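Local coordinates for clavulanic acid biosynthesis oligopeptide binding protein 2 (Streptomyces clavuligerus, PDB 2WOL) that probably binds oligopeptides as an extracellular solute-binding protein and belongs to the biosynthetic pathway of the beta-lactamase inhibitor clavulanic acid, at residues V124-A129 with A193-R198; R149-P154 with E159-V164; L347-F352 with D361-P366. One frame throughout, in Å; residues are numbered along the deposited sequence. Where two conformers were deposited one is given.

Contact 1. Residues V124-A129 with A193-R198; sequences VQRVFA and APVPRR
Arg126 and Val195 make the apolar part of this contact, their side chains crossing at about a right angle. The branched end of Val195 meets the last methylene of the arginine, with Val195 CG1 3.8 Å from Arg126 CD, and the same methyl lies over one face of the guanidinium. The bend at the third torsion (chi3 91°) turns NE and the guanidinium beside the valine. A compact beta-branched residue suits this place: it packs on the flat cation while leaving the N-H groups round its rim to acids. Those acids are Asp200, paired with NE, and Asp47, paired with NH2, so the buried charge is probably well compensated.

The polar part is water-mediated. Gln125 OE1 takes the backbone N-H of Leu161, and Arg197 NH1 is hydrogen-bonded to Pro154 O. Gln125 NE2 gives a hydrogen bond to a water at 3.0 Å, and Arg197 NH2 gives one to the same water at 2.8 Å, in the plane of its guanidinium. A second water joins Gln125 NE2 to Arg197 NE by weak bonds. Two donors that cannot bond each other thus share acceptors, although Arg197 was modelled in two conformers, so this bridge may be partial.

The contact sets helix 117-127 against the loop that leads from helix 183-186 to strand 215-221. Helix 140-144 packs on Val124, Val127 and Phe128, while Pro194 returns to helix 117-127.

Contact 2. Residues R149-P154 with E159-V164; sequences RPYPGP and EPLRSV
Tyr151 and Leu161 mark the closest approach of two irregular backbones, 6.5 Å from CA to CA, and the second then enters a type I turn from Leu161 to Val164, closed by Val164 N to Leu161 O.

Near the turn the contact is apolar. Leu161 lies over one face of the Tyr151 ring: CB stands 4.2 Å from the centroid, only 2° off the ring normal, in a CH-pi contact, while Leu161 CD1 reaches the root of the ring at 3.6 Å from Tyr151 CG. Gly153 N sits over the opposite face, offset toward the rim, so the ring is held between leucine and backbone. Gly153 has a positive phi, and at its backbone angles a side chain would collide with the carbonyl O before it, so glycine fits here. The phenol gives a hydrogen bond to a water that in turn donates to Glu159 O, tying the far end of the ring to the second segment.

At the surface Glu159 serves two arginines. Arg149 NH2 meets the syn lone pair of Glu159 OE1 at 2.8 Å, almost straight at 173°, with guanidinium and carboxylate planes nearly perpendicular. Arg162 grips Glu159 OE2 side-on with NE and NH2, the latter at 2.7 Å. The extended chain of Arg149 carries its head flat onto that of Arg162, centres 3.5 Å apart and planes at 12°. The shared carboxylate, one oxygen to each arginine, probably makes this stacking of like charges favourable.

Both segments belong to the loop that runs from helix 140-144 to strand 164-166. Leu161 and Val164 pack on Leu144 of that helix, Val164 also on strand 171-175, and Pro160 on helix 117-127.

Contact 3. Residues L347-F352 with D361-P366; sequences LTTALF and DLDLYP
Thr349 presents both branches of its side chain to the segment 361-366. Its hydroxyl lies between the backbone N and the carbonyl carbon (chi1 63°), and from there OG1 donates to Leu362 O at 2.7 Å. The hydroxyl comes in above the plane of that carbonyl, 37° out of it, rather than along a lone pair. The methyl branch turns to Asp363 instead: the two side chains cross at about a right angle, and Asp363 OD1 stands 3.5 Å from Thr349 CG2. Threonine suits this place because one short side chain supplies a donor for the neighbouring backbone and a methyl to lie beside the aspartate.

One residue on, Ala350 meets Leu362 by its only side-chain atom. The CB atoms of Ala350 and Leu362 are 4.0 Å apart, and so small a side chain is consistent with the nearness of the backbones, Ala350 CA lying 5.8 Å from Leu362 CA. Close by, Thr349 O and Leu362 O, two acceptors that do not bond, lie 3.2 Å apart. A water donates to Thr349 O and accepts from Leu364 N, linking the backbones beside the threonine bond. Within its own segment, Thr348 OG1 donates to Ala350 O, closing the backbone round Thr349.

The buried flank is covered by helix 503-520, through Glu514 on Ala350 and Arg515 on Leu362. This is an irregular loop, pinned across by a side chain and a water, between strand 346-347 and helix 375-384, in an alpha/beta lobe of the type 2 periplasmic-binding-protein fold.

Contacts 1 and 2 are one neighbourhood, their centres about 12 Å apart; both segments of contact 2 fall, along the chain, between the two segments of contact 1. Residues of contact 1 also hold the backbone of contact 2 directly: Gln125 OE1 lies 2.7 Å from Leu161 N and Arg197 NH1 3.0 Å from Pro154 O, both probable hydrogen bonds. Contact 3 comes later in the chain and is separate, with its centre about 41 Å from that of contact 1, on the opposite side of the chain's centre, and about 43 Å from that of contact 2. The nearest atoms are still about 24 and 27 Å away. All three are structural packing, and none includes a bound peptide.

Contact 1. Residues V124-A129 with A193-R198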
loop_
_atom_site.group_PDB
_atom_site.type_symbol
_atom_site.label_atom_id
_atom_site.label_comp_id
_atom_site.label_asym_id
_atom_site.label_seq_id
_atom_site.Cartn_x
_atom_site.Cartn_y
_atom_site.Cartn_z
ATOM N N VAL A 124 2.575 -11.426 -16.658
ATOM C CA VAL A 124 3.419 -11.919 -15.574
ATOM C C VAL A 124 4.882 -12.027 -16.034
ATOM O O VAL A 124 5.804 -11.667 -15.299
ATOM C CB VAL A 124 2.883 -13.262 -15.017
ATOM C CG1 VAL A 124 3.846 -13.863 -14.018
ATOM C CG2 VAL A 124 1.511 -13.048 -14.372
ATOM N N GLN A 125 5.081 -12.503 -17.260
ATOM C CA GLN A 125 6.420 -12.593 -17.837
ATOM C C GLN A 125 7.089 -11.227 -17.960
ATOM O O GLN A 125 8.287 -11.102 -17.692
ATOM C CB GLN A 125 6.372 -13.301 -19.190
ATOM C CG GLN A 125 6.166 -14.795 -19.053
ATOM C CD GLN A 125 5.988 -15.529 -20.371
ATOM O OE1 GLN A 125 5.975 -16.756 -20.388
ATOM N NE2 GLN A 125 5.816 -14.791 -21.466
ATOM N N ARG A 126 6.318 -10.210 -18.353
ATOM C CA ARG A 126 6.812 -8.834 -18.479
ATOM C C ARG A 126 7.491 -8.320 -17.213
ATOM O O ARG A 126 8.481 -7.591 -17.285
ATOM C CB ARG A 126 5.673 -7.878 -18.851
ATOM C CG ARG A 126 5.169 -8.023 -20.262
ATOM C CD ARG A 126 3.989 -7.104 -20.499
ATOM N NE ARG A 126 4.395 -5.793 -21.004
ATOM C CZ ARG A 126 4.210 -4.631 -20.376
ATOM N NH1 ARG A 126 3.626 -4.580 -19.181
ATOM N NH2 ARG A 126 4.621 -3.512 -20.948
ATOM N N VAL A 127 6.941 -8.685 -16.058
ATOM C CA VAL A 127 7.495 -8.273 -14.767
ATOM C C VAL A 127 8.979 -8.652 -14.640
ATOM O O VAL A 127 9.762 -7.936 -14.007
ATOM C CB VAL A 127 6.666 -8.859 -13.595
ATOM C CG1 VAL A 127 7.310 -8.550 -12.242
ATOM C CG2 VAL A 127 5.232 -8.334 -13.644
ATOM N N PHE A 128 9.361 -9.763 -15.271
ATOM C CA PHE A 128 10.741 -10.250 -15.221
ATOM C C PHE A 128 11.725 -9.371 -15.993
ATOM O O PHE A 128 12.930 -9.431 -15.743
ATOM C CB PHE A 128 10.821 -11.683 -15.751
ATOM C CG PHE A 128 10.310 -12.718 -14.790
ATOM C CD1 PHE A 128 8.946 -12.842 -14.539
ATOM C CD2 PHE A 128 11.192 -13.583 -14.142
ATOM C CE1 PHE A 128 8.472 -13.799 -13.661
ATOM C CE2 PHE A 128 10.723 -14.547 -13.255
ATOM C CZ PHE A 128 9.361 -14.658 -13.018
ATOM N N ALA A 129 11.218 -8.570 -16.929
ATOM C CA ALA A 129 12.070 -7.700 -17.738
ATOM C C ALA A 129 12.321 -6.377 -17.013
ATOM O O ALA A 129 11.897 -5.315 -17.469
ATOM C CB ALA A 129 11.450 -7.468 -19.114
ATOM N N ALA A 193 -2.555 -7.773 -14.794
ATOM C CA ALA A 193 -3.586 -7.510 -15.805
ATOM C C ALA A 193 -3.073 -7.917 -17.188
ATOM O O ALA A 193 -1.939 -7.596 -17.548
ATOM C CB ALA A 193 -3.990 -6.045 -15.798
ATOM N N PRO A 194 -3.910 -8.616 -17.979
ATOM C CA PRO A 194 -3.407 -9.151 -19.244
ATOM C C PRO A 194 -2.860 -8.085 -20.190
ATOM O O PRO A 194 -3.415 -6.990 -20.299
ATOM C CB PRO A 194 -4.637 -9.847 -19.853
ATOM C CG PRO A 194 -5.813 -9.278 -19.132
ATOM C CD PRO A 194 -5.327 -8.950 -17.758
ATOM N N VAL A 195 -1.758 -8.430 -20.855
ATOM C CA VAL A 195 -1.154 -7.598 -21.886
ATOM C C VAL A 195 -0.918 -8.526 -23.071
ATOM O O VAL A 195 -0.169 -9.495 -22.945
ATOM C CB VAL A 195 0.202 -6.999 -21.429
ATOM C CG1 VAL A 195 0.903 -6.304 -22.583
ATOM C CG2 VAL A 195 0.005 -6.022 -20.273
ATOM N N PRO A 196 -1.573 -8.250 -24.216
ATOM C CA PRO A 196 -1.357 -9.129 -25.364
ATOM C C PRO A 196 -0.012 -8.822 -26.013
ATOM O O PRO A 196 0.288 -7.658 -26.292
ATOM C CB PRO A 196 -2.523 -8.785 -26.297
ATOM C CG PRO A 196 -2.879 -7.391 -25.971
ATOM C CD PRO A 196 -2.511 -7.152 -24.521
ATOM N N ARG A 197 0.791 -9.861 -26.234
ATOM C CA ARG A 197 2.137 -9.691 -26.789
ATOM C C ARG A 197 2.122 -8.880 -28.093
ATOM O O ARG A 197 3.007 -8.046 -28.321
ATOM C CB ARG A 197 2.851 -11.033 -26.994
ATOM C CG ARG A 197 4.307 -10.866 -27.429
ATOM C CD ARG A 197 4.941 -12.168 -27.892
ATOM N NE ARG A 197 5.579 -12.902 -26.800
ATOM C CZ ARG A 197 6.782 -12.626 -26.297
ATOM N NH1 ARG A 197 7.500 -11.613 -26.767
ATOM N NH2 ARG A 197 7.266 -13.365 -25.311
ATOM N N ARG A 198 1.099 -9.099 -28.923
ATOM C CA ARG A 198 0.952 -8.373 -30.193
ATOM C C ARG A 198 0.969 -6.842 -30.069
ATOM O O ARG A 198 1.387 -6.150 -31.000
ATOM C CB ARG A 198 -0.308 -8.826 -30.941
ATOM C CG ARG A 198 -1.592 -8.670 -30.136
ATOM C CD ARG A 198 -2.832 -9.080 -30.912
ATOM N NE ARG A 198 -4.004 -8.938 -30.051
ATOM C CZ ARG A 198 -4.470 -9.885 -29.239
ATOM N NH1 ARG A 198 -3.898 -11.078 -29.188
ATOM N NH2 ARG A 198 -5.525 -9.641 -28.474
HETATM O O HOH W 1 4.400 -14.126 -24.278
HETATM O O HOH W 2 6.669 -15.811 -24.179
#

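Contact 2. Residues R149-P154 with E159-V164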
loop_
_atom_site.group_PDB
_atom_site.type_symbol
_atom_site.label_atom_id
_atom_site.label_comp_id
_atom_site.label_asym_id
_atom_site.label_seq_id
_atom_site.Cartn_x
_atom_site.Cartn_y
_atom_site.Cartn_z
ATOM N N ARG A 149 17.649 -22.111 -13.795
ATOM C CA ARG A 149 17.386 -21.777 -15.192
ATOM C C ARG A 149 16.633 -20.445 -15.256
ATOM O O ARG A 149 15.440 -20.423 -15.559
ATOM C CB ARG A 149 16.587 -22.903 -15.859
ATOM C CG ARG A 149 16.648 -22.911 -17.375
ATOM C CD ARG A 149 15.876 -24.089 -17.973
ATOM N NE ARG A 149 15.854 -24.020 -19.434
ATOM C CZ ARG A 149 14.997 -23.292 -20.143
ATOM N NH1 ARG A 149 14.065 -22.567 -19.533
ATOM N NH2 ARG A 149 15.065 -23.290 -21.467
ATOM N N PRO A 150 17.327 -19.329 -14.946
ATOM C CA PRO A 150 16.675 -18.024 -14.801
ATOM C C PRO A 150 15.926 -17.577 -16.049
ATOM O O PRO A 150 16.398 -17.782 -17.171
ATOM C CB PRO A 150 17.844 -17.074 -14.515
ATOM C CG PRO A 150 18.896 -17.950 -13.923
ATOM C CD PRO A 150 18.776 -19.240 -14.681
ATOM N N TYR A 151 14.753 -16.987 -15.841
ATOM C CA TYR A 151 13.949 -16.478 -16.941
ATOM C C TYR A 151 14.312 -15.015 -17.197
ATOM O O TYR A 151 14.203 -14.186 -16.287
ATOM C CB TYR A 151 12.462 -16.631 -16.622
ATOM C CG TYR A 151 11.551 -16.094 -17.697
ATOM C CD1 TYR A 151 11.490 -16.696 -18.952
ATOM C CD2 TYR A 151 10.753 -14.980 -17.460
ATOM C CE1 TYR A 151 10.657 -16.204 -19.939
ATOM C CE2 TYR A 151 9.910 -14.483 -18.440
ATOM C CZ TYR A 151 9.872 -15.093 -19.682
ATOM O OH TYR A 151 9.049 -14.598 -20.663
ATOM N N PRO A 152 14.764 -14.700 -18.428
ATOM C CA PRO A 152 15.247 -13.353 -18.731
ATOM C C PRO A 152 14.176 -12.369 -19.218
ATOM O O PRO A 152 14.514 -11.284 -19.700
ATOM C CB PRO A 152 16.258 -13.609 -19.851
ATOM C CG PRO A 152 15.668 -14.749 -20.609
ATOM C CD PRO A 152 14.891 -15.593 -19.598
ATOM N N GLY A 153 12.904 -12.736 -19.095
ATOM C CA GLY A 153 11.825 -11.880 -19.585
ATOM C C GLY A 153 11.474 -12.169 -21.035
ATOM O O GLY A 153 12.250 -12.816 -21.750
ATOM N N PRO A 154 10.312 -11.668 -21.491
ATOM C CA PRO A 154 9.745 -12.050 -22.783
ATOM C C PRO A 154 10.368 -11.372 -24.004
ATOM O O PRO A 154 9.990 -11.694 -25.136
ATOM C CB PRO A 154 8.283 -11.627 -22.647
ATOM C CG PRO A 154 8.340 -10.431 -21.768
ATOM C CD PRO A 154 9.454 -10.694 -20.783
ATOM N N GLU A 159 10.625 -18.306 -25.415
ATOM C CA GLU A 159 10.182 -19.465 -24.654
ATOM C C GLU A 159 9.430 -18.994 -23.414
ATOM O O GLU A 159 9.955 -18.199 -22.634
ATOM C CB GLU A 159 11.354 -20.352 -24.253
ATOM C CG GLU A 159 10.909 -21.666 -23.634
ATOM C CD GLU A 159 12.056 -22.496 -23.104
ATOM O OE1 GLU A 159 13.183 -21.969 -22.979
ATOM O OE2 GLU A 159 11.823 -23.687 -22.806
ATOM N N PRO A 160 8.180 -19.456 -23.243
ATOM C CA PRO A 160 7.416 -19.056 -22.070
ATOM C C PRO A 160 8.065 -19.456 -20.751
ATOM O O PRO A 160 8.862 -20.396 -20.694
ATOM C CB PRO A 160 6.089 -19.803 -22.244
ATOM C CG PRO A 160 5.985 -20.044 -23.711
ATOM C CD PRO A 160 7.392 -20.327 -24.133
ATOM N N LEU A 161 7.719 -18.717 -19.702
ATOM C CA LEU A 161 8.094 -19.049 -18.342
ATOM C C LEU A 161 7.598 -20.464 -18.034
ATOM O O LEU A 161 6.421 -20.772 -18.222
ATOM C CB LEU A 161 7.465 -18.015 -17.404
ATOM C CG LEU A 161 7.768 -17.914 -15.912
ATOM C CD1 LEU A 161 9.249 -17.861 -15.606
ATOM C CD2 LEU A 161 7.072 -16.676 -15.374
ATOM N N ARG A 162 8.505 -21.324 -17.586
ATOM C CA ARG A 162 8.199 -22.749 -17.445
ATOM C C ARG A 162 7.297 -23.074 -16.267
ATOM O O ARG A 162 6.715 -24.162 -16.195
ATOM C CB ARG A 162 9.482 -23.562 -17.376
ATOM C CG ARG A 162 10.184 -23.620 -18.702
ATOM C CD ARG A 162 10.920 -24.903 -18.846
ATOM N NE ARG A 162 11.539 -24.995 -20.159
ATOM C CZ ARG A 162 12.565 -25.788 -20.429
ATOM N NH1 ARG A 162 13.081 -26.544 -19.470
ATOM N NH2 ARG A 162 13.074 -25.815 -21.651
ATOM N N SER A 163 7.183 -22.118 -15.354
ATOM C CA SER A 163 6.333 -22.247 -14.182
ATOM C C SER A 163 4.913 -21.762 -14.458
ATOM O O SER A 163 4.061 -21.816 -13.575
ATOM C CB SER A 163 6.935 -21.442 -13.036
ATOM O OG SER A 163 7.219 -20.122 -13.463
ATOM N N VAL A 164 4.661 -21.271 -15.670
ATOM C CA VAL A 164 3.322 -20.807 -16.029
ATOM C C VAL A 164 2.814 -21.570 -17.251
ATOM O O VAL A 164 3.376 -21.458 -18.343
ATOM C CB VAL A 164 3.248 -19.277 -16.295
ATOM C CG1 VAL A 164 1.798 -18.857 -16.467
ATOM C CG2 VAL A 164 3.873 -18.478 -15.160
HETATM O O HOH W 3 11.668 -20.275 -20.177
HETATM O O HOH W 4 9.214 -15.680 -23.154
#

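Contact 3. Residues L347-F352 with D361-P366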
loop_
_atom_site.group_PDB
_atom_site.type_symbol
_atom_site.label_atom_id
_atom_site.label_comp_id
_atom_site.label_asym_id
_atom_site.label_seq_id
_atom_site.Cartn_x
_atom_site.Cartn_y
_atom_site.Cartn_z
ATOM N N LEU A 347 -3.024 5.841 17.956
ATOM C CA LEU A 347 -1.921 5.295 18.745
ATOM C C LEU A 347 -1.898 3.781 18.653
ATOM O O LEU A 347 -2.942 3.133 18.680
ATOM C CB LEU A 347 -2.044 5.699 20.213
ATOM C CG LEU A 347 -1.564 7.086 20.623
ATOM C CD1 LEU A 347 -1.903 7.308 22.088
ATOM C CD2 LEU A 347 -0.064 7.217 20.392
ATOM N N THR A 348 -0.699 3.223 18.532
ATOM C CA THR A 348 -0.540 1.780 18.521
ATOM C C THR A 348 0.725 1.364 19.263
ATOM O O THR A 348 1.738 2.062 19.205
ATOM C CB THR A 348 -0.547 1.209 17.079
ATOM O OG1 THR A 348 -0.494 -0.220 17.128
ATOM C CG2 THR A 348 0.627 1.727 16.265
ATOM N N THR A 349 0.647 0.231 19.960
ATOM C CA THR A 349 1.811 -0.373 20.609
ATOM C C THR A 349 2.256 -1.647 19.882
ATOM O O THR A 349 3.184 -2.330 20.316
ATOM C CB THR A 349 1.531 -0.710 22.082
ATOM O OG1 THR A 349 0.492 -1.692 22.154
ATOM C CG2 THR A 349 1.097 0.537 22.846
ATOM N N ALA A 350 1.577 -1.973 18.785
ATOM C CA ALA A 350 1.958 -3.106 17.945
ATOM C C ALA A 350 1.922 -2.729 16.459
ATOM O O ALA A 350 1.698 -1.569 16.111
ATOM C CB ALA A 350 1.070 -4.310 18.238
ATOM N N LEU A 351 2.140 -3.718 15.596
ATOM C CA LEU A 351 2.409 -3.458 14.182
ATOM C C LEU A 351 1.196 -3.600 13.258
ATOM O O LEU A 351 0.906 -2.692 12.481
ATOM C CB LEU A 351 3.571 -4.332 13.691
ATOM C CG LEU A 351 4.853 -4.286 14.538
ATOM C CD1 LEU A 351 5.813 -5.387 14.133
ATOM C CD2 LEU A 351 5.543 -2.930 14.446
ATOM N N PHE A 352 0.495 -4.731 13.345
ATOM C CA PHE A 352 -0.637 -5.008 12.448
ATOM C C PHE A 352 -1.746 -3.968 12.558
ATOM O O PHE A 352 -2.151 -3.608 13.666
ATOM C CB PHE A 352 -1.264 -6.375 12.749
ATOM C CG PHE A 352 -0.411 -7.557 12.369
ATOM C CD1 PHE A 352 -0.216 -8.596 13.276
ATOM C CD2 PHE A 352 0.174 -7.650 11.105
ATOM C CE1 PHE A 352 0.558 -9.707 12.938
ATOM C CE2 PHE A 352 0.949 -8.760 10.763
ATOM C CZ PHE A 352 1.138 -9.784 11.684
ATOM N N ASP A 361 -3.808 -7.568 20.985
ATOM C CA ASP A 361 -3.284 -6.761 22.082
ATOM C C ASP A 361 -1.852 -7.182 22.347
ATOM O O ASP A 361 -1.593 -8.334 22.702
ATOM C CB ASP A 361 -4.098 -6.978 23.354
ATOM C CG ASP A 361 -5.487 -6.399 23.270
ATOM O OD1 ASP A 361 -5.793 -5.676 22.294
ATOM O OD2 ASP A 361 -6.272 -6.674 24.201
ATOM N N LEU A 362 -0.925 -6.248 22.167
ATOM C CA LEU A 362 0.484 -6.529 22.376
ATOM C C LEU A 362 1.175 -5.229 22.758
ATOM O O LEU A 362 1.232 -4.292 21.963
ATOM C CB LEU A 362 1.102 -7.136 21.107
ATOM C CG LEU A 362 2.586 -7.514 21.121
ATOM C CD1 LEU A 362 2.888 -8.639 22.110
ATOM C CD2 LEU A 362 3.032 -7.896 19.723
ATOM N N ASP A 363 1.664 -5.171 23.996
ATOM C CA ASP A 363 2.347 -3.985 24.501
ATOM C C ASP A 363 3.469 -4.420 25.435
ATOM O O ASP A 363 3.326 -4.399 26.656
ATOM C CB ASP A 363 1.353 -3.052 25.211
ATOM C CG ASP A 363 1.970 -1.721 25.618
ATOM O OD1 ASP A 363 3.056 -1.363 25.112
ATOM O OD2 ASP A 363 1.354 -1.027 26.456
ATOM N N LEU A 364 4.587 -4.828 24.842
ATOM C CA LEU A 364 5.704 -5.362 25.611
ATOM C C LEU A 364 6.440 -4.301 26.415
ATOM O O LEU A 364 7.026 -4.616 27.455
ATOM C CB LEU A 364 6.687 -6.126 24.711
ATOM C CG LEU A 364 6.151 -7.372 23.995
ATOM C CD1 LEU A 364 7.292 -8.109 23.301
ATOM C CD2 LEU A 364 5.420 -8.321 24.952
ATOM N N TYR A 365 6.403 -3.056 25.937
ATOM C CA TYR A 365 7.128 -1.955 26.575
ATOM C C TYR A 365 6.207 -0.778 26.905
ATOM O O TYR A 365 6.280 0.269 26.262
ATOM C CB TYR A 365 8.313 -1.520 25.697
ATOM C CG TYR A 365 9.048 -2.706 25.121
ATOM C CD1 TYR A 365 8.997 -2.990 23.754
ATOM C CD2 TYR A 365 9.752 -3.575 25.953
ATOM C CE1 TYR A 365 9.660 -4.098 23.224
ATOM C CE2 TYR A 365 10.404 -4.682 25.440
ATOM C CZ TYR A 365 10.356 -4.941 24.077
ATOM O OH TYR A 365 11.021 -6.046 23.592
ATOM N N PRO A 366 5.339 -0.940 27.922
ATOM C CA PRO A 366 4.390 0.135 28.225
ATOM C C PRO A 366 5.091 1.424 28.637
ATOM O O PRO A 366 6.155 1.386 29.265
ATOM C CB PRO A 366 3.591 -0.414 29.409
ATOM C CG PRO A 366 3.805 -1.874 29.398
ATOM C CD PRO A 366 5.173 -2.088 28.829
HETATM O O HOH W 5 4.601 -4.274 21.950
#